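Long-range contacts in putative uncharacterized protein (Mycobacterium avium, PDB 2Z6V), which is a sulfotransferase, STF9, of unknown function that probably transfers a sulfuryl group from PAPS to an acceptor: residues 55-60 / 210-215; 200-205 / 216-221; 225-230 / 250-255. All coordinates share one frame; numbering follows the deposited sequence.

Interaction 1. Residues 55-60 / 210-215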
loop_
_atom_site.group_PDB
_atom_site.type_symbol
_atom_site.label_atom_id
_atom_site.label_comp_id
_atom_site.label_asym_id
_atom_site.label_seq_id
_atom_site.Cartn_x
_atom_site.Cartn_y
_atom_site.Cartn_z
ATOM N N LEU A 55 -10.457 8.362 -11.528
ATOM C CA LEU A 55 -11.766 8.316 -10.886
ATOM C C LEU A 55 -12.860 8.076 -11.933
ATOM O O LEU A 55 -13.824 7.349 -11.674
ATOM C CB LEU A 55 -12.043 9.614 -10.120
ATOM C CG LEU A 55 -13.397 9.706 -9.397
ATOM C CD1 LEU A 55 -13.557 8.555 -8.405
ATOM C CD2 LEU A 55 -13.504 11.038 -8.680
ATOM N N ALA A 56 -12.705 8.672 -13.117
ATOM C CA ALA A 56 -13.697 8.501 -14.180
ATOM C C ALA A 56 -13.816 7.034 -14.614
ATOM O O ALA A 56 -14.909 6.565 -14.934
ATOM C CB ALA A 56 -13.351 9.379 -15.375
ATOM N N LEU A 57 -12.695 6.317 -14.625
ATOM C CA LEU A 57 -12.690 4.904 -14.990
ATOM C C LEU A 57 -13.437 4.094 -13.936
ATOM O O LEU A 57 -14.242 3.218 -14.255
ATOM C CB LEU A 57 -11.260 4.384 -15.080
ATOM C CG LEU A 57 -10.446 4.794 -16.301
ATOM C CD1 LEU A 57 -9.033 4.232 -16.187
ATOM C CD2 LEU A 57 -11.133 4.268 -17.563
ATOM N N ILE A 58 -13.152 4.392 -12.673
ATOM C CA ILE A 58 -13.783 3.702 -11.554
ATOM C C ILE A 58 -15.293 3.928 -11.579
ATOM O O ILE A 58 -16.072 2.978 -11.520
ATOM C CB ILE A 58 -13.203 4.207 -10.194
ATOM C CG1 ILE A 58 -11.719 3.847 -10.106
ATOM C CG2 ILE A 58 -13.969 3.603 -9.024
ATOM C CD1 ILE A 58 -10.990 4.481 -8.932
ATOM N N VAL A 59 -15.692 5.193 -11.665
ATOM C CA VAL A 59 -17.103 5.570 -11.682
ATOM C C VAL A 59 -17.868 4.959 -12.849
ATOM O O VAL A 59 -18.983 4.464 -12.683
ATOM C CB VAL A 59 -17.259 7.099 -11.739
ATOM C CG1 VAL A 59 -18.721 7.473 -11.876
ATOM C CG2 VAL A 59 -16.663 7.717 -10.485
ATOM N N ASP A 60 -17.266 4.998 -14.030
ATOM C CA ASP A 60 -17.903 4.447 -15.209
ATOM C C ASP A 60 -18.237 2.976 -15.014
ATOM O O ASP A 60 -19.269 2.495 -15.485
ATOM C CB ASP A 60 -16.992 4.593 -16.422
ATOM C CG ASP A 60 -17.631 4.058 -17.681
ATOM O OD1 ASP A 60 -18.694 4.593 -18.067
ATOM O OD2 ASP A 60 -17.083 3.104 -18.275
ATOM N N THR A 210 -13.503 -6.085 -13.411
ATOM C CA THR A 210 -12.629 -6.277 -14.561
ATOM C C THR A 210 -11.209 -5.809 -14.270
ATOM O O THR A 210 -10.879 -5.434 -13.144
ATOM C CB THR A 210 -13.151 -5.508 -15.777
ATOM O OG1 THR A 210 -13.320 -4.129 -15.427
ATOM C CG2 THR A 210 -14.482 -6.089 -16.239
ATOM N N ASP A 211 -10.370 -5.828 -15.300
ATOM C CA ASP A 211 -8.985 -5.413 -15.152
ATOM C C ASP A 211 -8.687 -4.179 -15.998
ATOM O O ASP A 211 -7.527 -3.854 -16.235
ATOM C CB ASP A 211 -8.047 -6.561 -15.544
ATOM C CG ASP A 211 -8.021 -6.813 -17.040
ATOM O OD1 ASP A 211 -9.046 -6.577 -17.710
ATOM O OD2 ASP A 211 -6.974 -7.262 -17.547
ATOM N N ARG A 212 -9.729 -3.490 -16.455
ATOM C CA ARG A 212 -9.515 -2.295 -17.253
ATOM C C ARG A 212 -8.735 -1.250 -16.457
ATOM O O ARG A 212 -7.759 -0.692 -16.954
ATOM C CB ARG A 212 -10.840 -1.682 -17.717
ATOM C CG ARG A 212 -10.630 -0.373 -18.480
ATOM C CD ARG A 212 -11.925 0.272 -18.970
ATOM N NE ARG A 212 -12.869 0.532 -17.884
ATOM C CZ ARG A 212 -13.826 1.456 -17.927
ATOM N NH1 ARG A 212 -13.964 2.221 -19.003
ATOM N NH2 ARG A 212 -14.649 1.605 -16.896
ATOM N N TYR A 213 -9.161 -0.982 -15.226
ATOM C CA TYR A 213 -8.469 0.006 -14.408
ATOM C C TYR A 213 -7.000 -0.375 -14.197
ATOM O O TYR A 213 -6.116 0.477 -14.308
ATOM C CB TYR A 213 -9.156 0.183 -13.049
ATOM C CG TYR A 213 -8.435 1.160 -12.151
ATOM C CD1 TYR A 213 -8.586 2.538 -12.318
ATOM C CD2 TYR A 213 -7.529 0.709 -11.193
ATOM C CE1 TYR A 213 -7.841 3.446 -11.557
ATOM C CE2 TYR A 213 -6.778 1.603 -10.428
ATOM C CZ TYR A 213 -6.935 2.968 -10.617
ATOM O OH TYR A 213 -6.154 3.841 -9.893
ATOM N N ALA A 214 -6.740 -1.647 -13.900
ATOM C CA ALA A 214 -5.372 -2.108 -13.679
ATOM C C ALA A 214 -4.484 -2.019 -14.928
ATOM O O ALA A 214 -3.290 -1.750 -14.828
ATOM C CB ALA A 214 -5.380 -3.543 -13.152
ATOM N N ARG A 215 -5.060 -2.250 -16.102
ATOM C CA ARG A 215 -4.271 -2.193 -17.322
ATOM C C ARG A 215 -3.961 -0.750 -17.655
ATOM O O ARG A 215 -2.904 -0.442 -18.213
ATOM C CB ARG A 215 -5.009 -2.868 -18.482
ATOM C CG ARG A 215 -5.221 -4.378 -18.287
ATOM C CD ARG A 215 -5.812 -5.041 -19.531
ATOM N NE ARG A 215 -4.788 -5.321 -20.539
ATOM C CZ ARG A 215 -4.056 -6.433 -20.581
ATOM N NH1 ARG A 215 -4.236 -7.390 -19.673
ATOM N NH2 ARG A 215 -3.129 -6.583 -21.523
#

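Interaction 2. Residues 200-205 / 216-221. With PLM (palmitic acid), chain C.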
loop_
_atom_site.group_PDB
_atom_site.type_symbol
_atom_site.label_atom_id
_atom_site.label_comp_id
_atom_site.label_asym_id
_atom_site.label_seq_id
_atom_site.Cartn_x
_atom_site.Cartn_y
_atom_site.Cartn_z
ATOM N N LYS A 200 -4.796 6.585 -8.760
ATOM C CA LYS A 200 -3.763 5.900 -9.531
ATOM C C LYS A 200 -3.050 5.003 -8.516
ATOM O O LYS A 200 -1.875 5.209 -8.175
ATOM C CB LYS A 200 -2.780 6.897 -10.137
ATOM C CG LYS A 200 -3.384 7.791 -11.201
ATOM C CD LYS A 200 -2.311 8.671 -11.810
ATOM C CE LYS A 200 -2.876 9.659 -12.794
ATOM N NZ LYS A 200 -1.824 10.638 -13.155
ATOM N N GLY A 201 -3.811 4.034 -8.015
ATOM C CA GLY A 201 -3.319 3.086 -7.036
ATOM C C GLY A 201 -3.941 1.735 -7.328
ATOM O O GLY A 201 -5.141 1.623 -7.606
ATOM N N LEU A 202 -3.123 0.698 -7.267
ATOM C CA LEU A 202 -3.581 -0.641 -7.562
ATOM C C LEU A 202 -4.697 -1.157 -6.644
ATOM O O LEU A 202 -5.366 -2.125 -6.985
ATOM C CB LEU A 202 -2.382 -1.591 -7.525
ATOM C CG LEU A 202 -2.543 -3.026 -8.018
ATOM C CD1 LEU A 202 -3.072 -3.038 -9.453
ATOM C CD2 LEU A 202 -1.192 -3.728 -7.925
ATOM N N SER A 203 -4.915 -0.522 -5.494
ATOM C CA SER A 203 -5.950 -1.000 -4.583
ATOM C C SER A 203 -7.354 -0.872 -5.156
ATOM O O SER A 203 -8.221 -1.694 -4.860
ATOM C CB SER A 203 -5.886 -0.267 -3.241
ATOM O OG SER A 203 -6.186 1.107 -3.379
ATOM N N TRP A 204 -7.584 0.152 -5.972
ATOM C CA TRP A 204 -8.899 0.348 -6.569
ATOM C C TRP A 204 -9.321 -0.837 -7.436
ATOM O O TRP A 204 -10.506 -1.181 -7.495
ATOM C CB TRP A 204 -8.916 1.620 -7.413
ATOM C CG TRP A 204 -8.934 2.867 -6.597
ATOM C CD1 TRP A 204 -7.997 3.863 -6.593
ATOM C CD2 TRP A 204 -9.938 3.257 -5.657
ATOM N NE1 TRP A 204 -8.357 4.847 -5.706
ATOM C CE2 TRP A 204 -9.544 4.501 -5.116
ATOM C CE3 TRP A 204 -11.134 2.674 -5.216
ATOM C CZ2 TRP A 204 -10.304 5.178 -4.153
ATOM C CZ3 TRP A 204 -11.893 3.348 -4.254
ATOM C CH2 TRP A 204 -11.472 4.588 -3.734
ATOM N N ASP A 205 -8.350 -1.465 -8.095
ATOM C CA ASP A 205 -8.634 -2.597 -8.970
ATOM C C ASP A 205 -9.194 -3.814 -8.249
ATOM O O ASP A 205 -9.876 -4.638 -8.858
ATOM C CB ASP A 205 -7.380 -3.021 -9.739
ATOM C CG ASP A 205 -7.657 -4.164 -10.705
ATOM O OD1 ASP A 205 -8.346 -3.925 -11.726
ATOM O OD2 ASP A 205 -7.200 -5.299 -10.435
ATOM N N TRP A 216 -4.877 0.140 -17.291
ATOM C CA TRP A 216 -4.687 1.558 -17.556
ATOM C C TRP A 216 -3.567 2.063 -16.678
ATOM O O TRP A 216 -2.662 2.767 -17.132
ATOM C CB TRP A 216 -5.952 2.345 -17.228
ATOM C CG TRP A 216 -5.726 3.835 -17.204
ATOM C CD1 TRP A 216 -5.548 4.658 -18.284
ATOM C CD2 TRP A 216 -5.624 4.673 -16.040
ATOM N NE1 TRP A 216 -5.343 5.954 -17.864
ATOM C CE2 TRP A 216 -5.386 5.993 -16.494
ATOM C CE3 TRP A 216 -5.715 4.437 -14.659
ATOM C CZ2 TRP A 216 -5.236 7.078 -15.615
ATOM C CZ3 TRP A 216 -5.569 5.514 -13.782
ATOM C CH2 TRP A 216 -5.331 6.821 -14.268
ATOM N N LEU A 217 -3.644 1.678 -15.410
ATOM C CA LEU A 217 -2.676 2.085 -14.407
ATOM C C LEU A 217 -1.253 1.689 -14.762
ATOM O O LEU A 217 -0.350 2.518 -14.728
ATOM C CB LEU A 217 -3.052 1.485 -13.051
ATOM C CG LEU A 217 -2.233 1.984 -11.858
ATOM C CD1 LEU A 217 -2.495 3.472 -11.627
ATOM C CD2 LEU A 217 -2.601 1.172 -10.632
ATOM N N PHE A 218 -1.063 0.424 -15.107
ATOM C CA PHE A 218 0.254 -0.096 -15.440
ATOM C C PHE A 218 0.805 0.312 -16.807
ATOM O O PHE A 218 2.000 0.572 -16.941
ATOM C CB PHE A 218 0.235 -1.626 -15.356
ATOM C CG PHE A 218 0.251 -2.167 -13.955
ATOM C CD1 PHE A 218 -0.209 -1.409 -12.887
ATOM C CD2 PHE A 218 0.708 -3.456 -13.709
ATOM C CE1 PHE A 218 -0.213 -1.932 -11.584
ATOM C CE2 PHE A 218 0.708 -3.990 -12.411
ATOM C CZ PHE A 218 0.247 -3.225 -11.348
ATOM N N ASP A 219 -0.060 0.375 -17.819
ATOM C CA ASP A 219 0.386 0.698 -19.175
ATOM C C ASP A 219 0.152 2.101 -19.715
ATOM O O ASP A 219 0.760 2.471 -20.717
ATOM C CB ASP A 219 -0.211 -0.303 -20.172
ATOM C CG ASP A 219 0.140 -1.744 -19.837
ATOM O OD1 ASP A 219 1.254 -1.988 -19.315
ATOM O OD2 ASP A 219 -0.693 -2.636 -20.111
ATOM N N GLU A 220 -0.705 2.886 -19.068
ATOM C CA GLU A 220 -0.992 4.230 -19.566
ATOM C C GLU A 220 -0.816 5.371 -18.581
ATOM O O GLU A 220 -0.229 6.401 -18.908
ATOM C CB GLU A 220 -2.418 4.291 -20.104
ATOM C CG GLU A 220 -2.647 3.520 -21.383
ATOM C CD GLU A 220 -4.101 3.575 -21.818
ATOM O OE1 GLU A 220 -4.936 2.853 -21.225
ATOM O OE2 GLU A 220 -4.412 4.358 -22.743
ATOM N N ALA A 221 -1.344 5.198 -17.379
ATOM C CA ALA A 221 -1.265 6.237 -16.362
ATOM C C ALA A 221 0.131 6.824 -16.165
ATOM O O ALA A 221 1.127 6.101 -16.062
ATOM C CB ALA A 221 -1.795 5.702 -15.035
HETATM C C1 PLM C . -5.754 -5.130 -7.017
HETATM O O1 PLM C . -5.922 -5.527 -8.190
HETATM O O2 PLM C . -6.345 -4.172 -6.475
HETATM C C2 PLM C . -4.735 -5.880 -6.155
HETATM C C3 PLM C . -3.406 -6.055 -6.893
HETATM C C4 PLM C . -2.325 -6.682 -6.011
HETATM C C5 PLM C . -2.017 -5.815 -4.788
HETATM C C6 PLM C . -3.045 -6.018 -3.673
HETATM C C7 PLM C . -2.900 -4.926 -2.612
HETATM C C8 PLM C . -3.435 -3.592 -3.135
HETATM C C9 PLM C . -2.531 -2.446 -2.679
HETATM C CA PLM C . -2.294 -2.486 -1.168
HETATM C CB PLM C . -1.044 -1.694 -0.779
HETATM C CC PLM C . 0.165 -2.215 -1.557
HETATM C CD PLM C . 0.186 -1.648 -2.978
HETATM C CE PLM C . 1.026 -2.500 -3.933
HETATM C CF PLM C . 0.388 -3.880 -4.106
HETATM C CG PLM C . 1.114 -4.714 -5.162
#

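Interaction 3. Residues 225-230 / 250-255. With PLM (palmitic acid), chain C.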
loop_
_atom_site.group_PDB
_atom_site.type_symbol
_atom_site.label_atom_id
_atom_site.label_comp_id
_atom_site.label_asym_id
_atom_site.label_seq_id
_atom_site.Cartn_x
_atom_site.Cartn_y
_atom_site.Cartn_z
ATOM N N SER A 225 2.257 12.610 -11.253
ATOM C CA SER A 225 1.371 13.400 -10.403
ATOM C C SER A 225 1.221 12.741 -9.032
ATOM O O SER A 225 1.194 13.414 -7.999
ATOM C CB SER A 225 -0.011 13.539 -11.052
ATOM O OG SER A 225 -0.617 12.272 -11.272
ATOM N N THR A 226 1.142 11.413 -9.035
ATOM C CA THR A 226 0.968 10.642 -7.816
ATOM C C THR A 226 2.164 10.703 -6.873
ATOM O O THR A 226 2.016 11.010 -5.687
ATOM C CB THR A 226 0.685 9.175 -8.147
ATOM O OG1 THR A 226 -0.362 9.105 -9.128
ATOM C CG2 THR A 226 0.280 8.426 -6.885
ATOM N N TYR A 227 3.350 10.402 -7.390
ATOM C CA TYR A 227 4.525 10.448 -6.540
ATOM C C TYR A 227 4.812 11.864 -6.086
ATOM O O TYR A 227 5.278 12.073 -4.965
ATOM C CB TYR A 227 5.738 9.824 -7.238
ATOM C CG TYR A 227 5.726 8.318 -7.140
ATOM C CD1 TYR A 227 5.017 7.547 -8.055
ATOM C CD2 TYR A 227 6.333 7.669 -6.062
ATOM C CE1 TYR A 227 4.901 6.162 -7.894
ATOM C CE2 TYR A 227 6.225 6.291 -5.890
ATOM C CZ TYR A 227 5.504 5.545 -6.806
ATOM O OH TYR A 227 5.365 4.185 -6.626
ATOM N N GLU A 228 4.510 12.841 -6.936
ATOM C CA GLU A 228 4.736 14.232 -6.567
ATOM C C GLU A 228 3.778 14.585 -5.448
ATOM O O GLU A 228 4.106 15.380 -4.564
ATOM C CB GLU A 228 4.516 15.149 -7.763
ATOM C CG GLU A 228 5.742 15.300 -8.647
ATOM C CD GLU A 228 5.382 15.715 -10.054
ATOM O OE1 GLU A 228 4.486 16.582 -10.192
ATOM O OE2 GLU A 228 5.995 15.180 -11.012
ATOM N N TYR A 229 2.591 13.987 -5.487
ATOM C CA TYR A 229 1.602 14.216 -4.447
ATOM C C TYR A 229 2.102 13.566 -3.147
ATOM O O TYR A 229 2.016 14.154 -2.064
ATOM C CB TYR A 229 0.255 13.612 -4.848
ATOM C CG TYR A 229 -0.814 13.756 -3.781
ATOM C CD1 TYR A 229 -1.184 15.014 -3.303
ATOM C CD2 TYR A 229 -1.427 12.629 -3.219
ATOM C CE1 TYR A 229 -2.127 15.151 -2.290
ATOM C CE2 TYR A 229 -2.373 12.757 -2.207
ATOM C CZ TYR A 229 -2.715 14.022 -1.745
ATOM O OH TYR A 229 -3.640 14.159 -0.732
ATOM N N GLN A 230 2.648 12.359 -3.251
ATOM C CA GLN A 230 3.130 11.696 -2.049
ATOM C C GLN A 230 4.152 12.554 -1.319
ATOM O O GLN A 230 4.086 12.692 -0.097
ATOM C CB GLN A 230 3.745 10.336 -2.360
ATOM C CG GLN A 230 4.023 9.549 -1.103
ATOM C CD GLN A 230 4.735 8.251 -1.367
ATOM O OE1 GLN A 230 4.679 7.715 -2.476
ATOM N NE2 GLN A 230 5.399 7.720 -0.343
ATOM N N PRO A 250 4.063 -2.461 -2.094
ATOM C CA PRO A 250 4.537 -3.413 -3.103
ATOM C C PRO A 250 4.632 -2.855 -4.521
ATOM O O PRO A 250 5.691 -2.937 -5.143
ATOM C CB PRO A 250 3.537 -4.565 -2.986
ATOM C CG PRO A 250 3.225 -4.579 -1.518
ATOM C CD PRO A 250 3.094 -3.098 -1.178
ATOM N N SER A 251 3.547 -2.271 -5.028
ATOM C CA SER A 251 3.551 -1.738 -6.392
ATOM C C SER A 251 4.521 -0.584 -6.649
ATOM O O SER A 251 4.537 -0.027 -7.746
ATOM C CB SER A 251 2.132 -1.345 -6.847
ATOM O OG SER A 251 1.521 -0.442 -5.944
ATOM N N HIS A 252 5.321 -0.218 -5.651
ATOM C CA HIS A 252 6.326 0.820 -5.862
ATOM C C HIS A 252 7.270 0.191 -6.893
ATOM O O HIS A 252 7.906 0.879 -7.687
ATOM C CB HIS A 252 7.118 1.113 -4.583
ATOM C CG HIS A 252 6.549 2.213 -3.743
ATOM N ND1 HIS A 252 6.127 3.413 -4.270
ATOM C CD2 HIS A 252 6.409 2.324 -2.399
ATOM C CE1 HIS A 252 5.752 4.216 -3.289
ATOM N NE2 HIS A 252 5.916 3.580 -2.142
ATOM N N SER A 253 7.348 -1.135 -6.863
ATOM C CA SER A 253 8.187 -1.890 -7.786
ATOM C C SER A 253 7.710 -1.665 -9.220
ATOM O O SER A 253 8.505 -1.464 -10.130
ATOM C CB SER A 253 8.116 -3.381 -7.449
ATOM O OG SER A 253 6.768 -3.815 -7.374
ATOM N N VAL A 254 6.400 -1.712 -9.410
ATOM C CA VAL A 254 5.817 -1.503 -10.721
ATOM C C VAL A 254 6.111 -0.081 -11.183
ATOM O O VAL A 254 6.603 0.137 -12.292
ATOM C CB VAL A 254 4.292 -1.717 -10.670
ATOM C CG1 VAL A 254 3.681 -1.461 -12.028
ATOM C CG2 VAL A 254 3.988 -3.138 -10.193
ATOM N N HIS A 255 5.829 0.884 -10.318
ATOM C CA HIS A 255 6.038 2.291 -10.631
ATOM C C HIS A 255 7.423 2.798 -10.221
ATOM O O HIS A 255 7.601 4.000 -10.002
ATOM C CB HIS A 255 4.970 3.133 -9.922
ATOM C CG HIS A 255 3.584 2.582 -10.048
ATOM N ND1 HIS A 255 2.995 2.321 -11.265
ATOM C CD2 HIS A 255 2.677 2.226 -9.108
ATOM C CE1 HIS A 255 1.785 1.826 -11.071
ATOM N NE2 HIS A 255 1.568 1.759 -9.770
HETATM C C1 PLM C . -5.754 -5.130 -7.017
HETATM O O1 PLM C . -5.922 -5.527 -8.190
HETATM O O2 PLM C . -6.345 -4.172 -6.475
HETATM C C2 PLM C . -4.735 -5.880 -6.155
HETATM C C3 PLM C . -3.406 -6.055 -6.893
HETATM C C4 PLM C . -2.325 -6.682 -6.011
HETATM C C5 PLM C . -2.017 -5.815 -4.788
HETATM C C6 PLM C . -3.045 -6.018 -3.673
HETATM C C7 PLM C . -2.900 -4.926 -2.612
HETATM C C8 PLM C . -3.435 -3.592 -3.135
HETATM C C9 PLM C . -2.531 -2.446 -2.679
HETATM C CA PLM C . -2.294 -2.486 -1.168
HETATM C CB PLM C . -1.044 -1.694 -0.779
HETATM C CC PLM C . 0.165 -2.215 -1.557
HETATM C CD PLM C . 0.186 -1.648 -2.978
HETATM C CE PLM C . 1.026 -2.500 -3.933
HETATM C CF PLM C . 0.388 -3.880 -4.106
HETATM C CG PLM C . 1.114 -4.714 -5.162
#

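Interaction 1. Residues 55-60 / 210-215
Arg212 reaches from the first turn of helix 212-219 to the flank of helix 50-64 and meets Asp60 there. A salt bridge joins them: NH2 of Arg212 lies 3.2 Å from OD2 of Asp60, and the bond is bent (142° at the hydrogen), with OD2 tilted out of the guanidinium plane. A second, weak bond runs from NH1 to the same OD2, so one carboxylate oxygen takes both terminal nitrogens. OD2 uses its anti lone pair toward NH2, and the carboxylate and guanidinium planes are turned 57° apart. One face of the guanidinium is packed by Leu57, whose CD2 is 3.8 Å from NH1 of Arg212. The contact ties helix 50-64 to helix 212-219 in a fold of helices packed around a parallel sheet, with the charged pair at its partly exposed margin. Deeper in, CG1 of Ile58 comes within 4.1 Å of CD1 of Tyr213, and CD1 of Leu57 lies 4.2 Å from that same ring carbon. The Tyr213 ring is brought there by a first torsion that sets CG opposite the backbone N (178°). Its hydroxyl is hydrogen-bonded to the backbone N of Gly201, in the loop that leads to helix 212-219. Ile58 is also packed by Val76 of helix 70-96 and by Trp204 of that loop, while Thr210 OG1 is hydrogen-bonded to Glu61.

Interaction 2. Residues 200-205 / 216-221
Lys200 and Gly201 form an irregular, fairly open piece of loop beside helix 212-219, with the CA atoms of Lys200 and Leu217 6.3 Å apart; from Leu202 the backbone takes helical angles without the regular bonds. This loop, which precedes the helix, packs onto it in a buried contact, within a fold of helices around a five-stranded parallel sheet, and borders the bound palmitic acid. Leu217 straddles the loop backbone: its CD1 lies 3.4 Å from CA of Lys200, while CD2 sits 3.4 Å from N of Leu202. With CG turned opposite the backbone N (chi1 -172°), Leu217 directs both methyls at the loop. The aliphatic part of Lys200 extends past Trp216, CG being 3.8 Å from CH2 of that indole, and its NZ is hydrogen-bonded to Asp222 O and Ser225 OG. Where the helix ends, Trp216 O accepts N-H groups from both Glu220 and Ala221, which arrive from opposite faces of the carbonyl plane. Leu202 stands between Phe218 and the palmitic acid: CD2 lies 3.4 Å from C3 of the ligand, which also bonds Gln311. Phe218 meets both methyls of Leu202, CD1 lying 3.7 Å from CE1 of the ring.

Interaction 3. Residues 225-230 / 250-255
The turn that follows strand 244-248 of the parallel sheet, a short 3-10 segment leading toward helix 256-262, is fastened to helix 224-238 by a buried tyrosine-histidine pair. OH of Tyr227 and ND1 of His252 are hydrogen-bonded at 2.6 Å at the imidazole edge, and either may be the donor. CG of Tyr227 lies anti to the carbonyl carbon (chi1 -81°), which sends the ring across to the turn. The two rings approach rim to rim, with centroids 5.4 Å apart and planes at 46°. NE2 of His252 is hydrogen-bonded to Asp191, which leaves both imidazole nitrogens engaged and the rotation of the ring fixed. OE1 of Gln230 comes to the edge of the imidazole, 3.7 Å from CE1 of His252, with the planes 22° apart, and accepts a bond from His195. That residue also meets the Tyr227 ring edge-to-face, while Ala258, Leu259 and Val262 of helix 256-262 pack against the tyrosine. At the start of the turn, Pro250 adjoins the palmitic acid, with CB 3.3 Å from CG of the ligand. His255, at the N-cap of helix 256-262, crosses the tyrosine at about a right angle and brings its CB to 3.5 Å from the Tyr227 OH.

How the interactions relate
Interactions 1 and 2 share helix 212-219, and their segments alternate along the chain; their centres are about 8 Å apart, and Tyr213 joins them. Interaction 3 comes later in sequence, after helix 212-219 gives way to helix 224-238, and its centre lies about 10 Å from that of interaction 2 and about 18 Å from that of interaction 1. Lys200, and Phe218 against Val254, link interactions 2 and 3. The series thus runs from helix 50-64 inward to the loop after strand 244-248 of the parallel sheet. Interactions 2 and 3 both border the palmitic acid, consistent with their helping to shape its pocket.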